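Local structure of HEPN domain-containing protein (Sulfolobus tokodaii, 1WOL) at residues I8-R13 and A38-K43. The protein is of unknown function but belongs to the all-helical HEPN family, whose members are often paired with nucleotidyltransferases and probably serve in nucleotide binding or RNA cleavage. Numbering follows the deposited sequence.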
loop_
_atom_site.group_PDB
_atom_site.type_symbol
_atom_site.label_atom_id
_atom_site.label_comp_id
_atom_site.label_asym_id
_atom_site.label_seq_id
_atom_site.Cartn_x
_atom_site.Cartn_y
_atom_site.Cartn_z
ATOM N N ILE A 8 8.821 4.120 -7.878
ATOM C CA ILE A 8 7.639 4.945 -8.081
ATOM C C ILE A 8 6.853 4.411 -9.309
ATOM O O ILE A 8 5.582 4.396 -9.261
ATOM C CB ILE A 8 8.040 6.447 -8.211
ATOM C CG1 ILE A 8 8.740 6.913 -6.946
ATOM C CG2 ILE A 8 6.765 7.319 -8.477
ATOM C CD1 ILE A 8 8.079 6.532 -5.563
ATOM N N LYS A 9 7.485 3.993 -10.424
ATOM C CA LYS A 9 6.700 3.457 -11.547
ATOM C C LYS A 9 5.990 2.217 -11.031
ATOM O O LYS A 9 4.775 2.076 -11.489
ATOM C CB LYS A 9 7.651 3.030 -12.709
ATOM C CG LYS A 9 8.095 4.196 -13.576
ATOM C CD LYS A 9 8.780 3.688 -14.855
ATOM C CE LYS A 9 10.193 3.394 -14.661
ATOM N NZ LYS A 9 10.870 3.139 -16.099
ATOM N N GLN A 10 6.638 1.343 -10.259
ATOM C CA GLN A 10 5.929 0.126 -9.792
ATOM C C GLN A 10 4.730 0.575 -8.999
ATOM O O GLN A 10 3.604 -0.017 -9.124
ATOM C CB GLN A 10 6.781 -0.692 -8.857
ATOM C CG GLN A 10 7.836 -1.461 -9.602
ATOM C CD GLN A 10 8.463 -2.403 -8.566
ATOM O OE1 GLN A 10 8.002 -3.561 -8.314
ATOM N NE2 GLN A 10 9.451 -1.861 -7.872
ATOM N N ALA A 11 4.897 1.627 -8.204
ATOM C CA ALA A 11 3.714 2.004 -7.368
ATOM C C ALA A 11 2.623 2.607 -8.233
ATOM O O ALA A 11 1.431 2.303 -7.909
ATOM C CB ALA A 11 4.217 3.109 -6.299
ATOM N N GLU A 12 2.948 3.411 -9.252
ATOM C CA GLU A 12 1.922 4.023 -10.077
ATOM C C GLU A 12 1.177 2.918 -10.821
ATOM O O GLU A 12 -0.029 2.925 -10.997
ATOM C CB GLU A 12 2.602 5.012 -11.066
ATOM C CG GLU A 12 3.173 6.043 -10.192
ATOM C CD GLU A 12 3.535 7.229 -10.810
ATOM O OE1 GLU A 12 4.220 7.022 -11.883
ATOM O OE2 GLU A 12 3.144 8.304 -10.150
ATOM N N ARG A 13 1.915 1.849 -11.227
ATOM C CA ARG A 13 1.212 0.790 -12.008
ATOM C C ARG A 13 0.322 -0.030 -11.038
ATOM O O ARG A 13 -0.788 -0.466 -11.463
ATOM C CB ARG A 13 2.363 -0.176 -12.560
ATOM C CG ARG A 13 1.764 -1.284 -13.548
ATOM C CD ARG A 13 1.304 -0.515 -14.852
ATOM N NE ARG A 13 1.141 -1.537 -15.900
ATOM C CZ ARG A 13 1.007 -1.187 -17.121
ATOM N NH1 ARG A 13 1.088 0.203 -17.408
ATOM N NH2 ARG A 13 0.628 -2.091 -18.019
ATOM N N ALA A 38 1.510 1.338 -1.885
ATOM C CA ALA A 38 2.090 2.121 -0.764
ATOM C C ALA A 38 3.467 1.612 -0.412
ATOM O O ALA A 38 4.390 2.431 -0.200
ATOM C CB ALA A 38 1.096 2.059 0.422
ATOM N N GLU A 39 3.564 0.257 -0.331
ATOM C CA GLU A 39 4.892 -0.337 0.032
ATOM C C GLU A 39 5.961 0.072 -1.009
ATOM O O GLU A 39 7.072 0.479 -0.625
ATOM C CB GLU A 39 4.765 -1.900 0.114
ATOM C CG GLU A 39 6.173 -2.465 0.638
ATOM C CD GLU A 39 6.334 -3.951 0.465
ATOM O OE1 GLU A 39 5.328 -4.703 0.313
ATOM O OE2 GLU A 39 7.536 -4.362 0.511
ATOM N N LYS A 40 5.727 -0.000 -2.304
ATOM C CA LYS A 40 6.694 0.383 -3.297
ATOM C C LYS A 40 7.042 1.863 -3.212
ATOM O O LYS A 40 8.214 2.255 -3.344
ATOM C CB LYS A 40 6.242 -0.038 -4.682
ATOM C CG LYS A 40 6.361 -1.600 -5.072
ATOM C CD LYS A 40 6.439 -2.716 -4.065
ATOM C CE LYS A 40 6.668 -4.031 -4.754
ATOM N NZ LYS A 40 6.841 -4.944 -3.664
ATOM N N ALA A 41 6.049 2.714 -3.042
ATOM C CA ALA A 41 6.320 4.165 -2.887
ATOM C C ALA A 41 7.201 4.455 -1.687
ATOM O O ALA A 41 8.115 5.223 -1.900
ATOM C CB ALA A 41 4.948 4.846 -2.689
ATOM N N VAL A 42 6.928 3.842 -0.555
ATOM C CA VAL A 42 7.731 4.107 0.678
ATOM C C VAL A 42 9.097 3.516 0.447
ATOM O O VAL A 42 10.066 4.201 0.790
ATOM C CB VAL A 42 7.020 3.590 1.862
ATOM C CG1 VAL A 42 7.922 3.669 3.089
ATOM C CG2 VAL A 42 5.791 4.512 2.088
ATOM N N LYS A 43 9.215 2.388 -0.276
ATOM C CA LYS A 43 10.647 1.952 -0.487
ATOM C C LYS A 43 11.402 2.878 -1.449
ATOM O O LYS A 43 12.716 3.040 -1.336
ATOM C CB LYS A 43 10.613 0.465 -1.039
ATOM C CG LYS A 43 10.510 -0.459 0.121
ATOM C CD LYS A 43 10.295 -1.899 -0.155
ATOM C CE LYS A 43 10.502 -2.751 1.102
ATOM N NZ LYS A 43 9.814 -4.118 0.854
#
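Lys40 lays the inner part of its side chain against Ala11 and Gln10. Its CB sits 4.1 Å from Ala11 CB and about as close to Ala11 N, between the two helices. One step on, CG meets Gln10 CB at 3.9 Å and has Gln10 CD nearby at 4.2 Å. Here the chain bends: a nearly eclipsed chi2 of 21° sets CD, an unusual turn for a lysine. CE then passes the terminal amide of Gln10, and NZ leads away from the facing helix. The two side chains cross obliquely, meeting through van der Waals contact. With an alanine at Gln10, Lys40 CG would keep its contact with the CB, but CE would lose the amide it passes and the outer lysine chain would probably be freer to turn on that side, with Asp14 still beside it.

Helices 4-23 and 27-48 form an antiparallel hairpin within the helical bundle of this HEPN domain, their axes here 7.8 Å apart with N-to-C directions at 161°. Small residues permit that closeness: Ala11 CB reaches to 3.8 Å from Ala41 N and 4.1 Å from Ala41 CB, so a methyl group rests on the backbone of the neighbouring helix. Helix 100-120 closes over this buried side, with Leu114 touching Ala11 and Val117 touching Ile8. Ile8 starts out pointing away from helix 27-48, yet its chi2 of -47° places CD1 3.9 Å from Ala41 O, beside Ala41 CA as well.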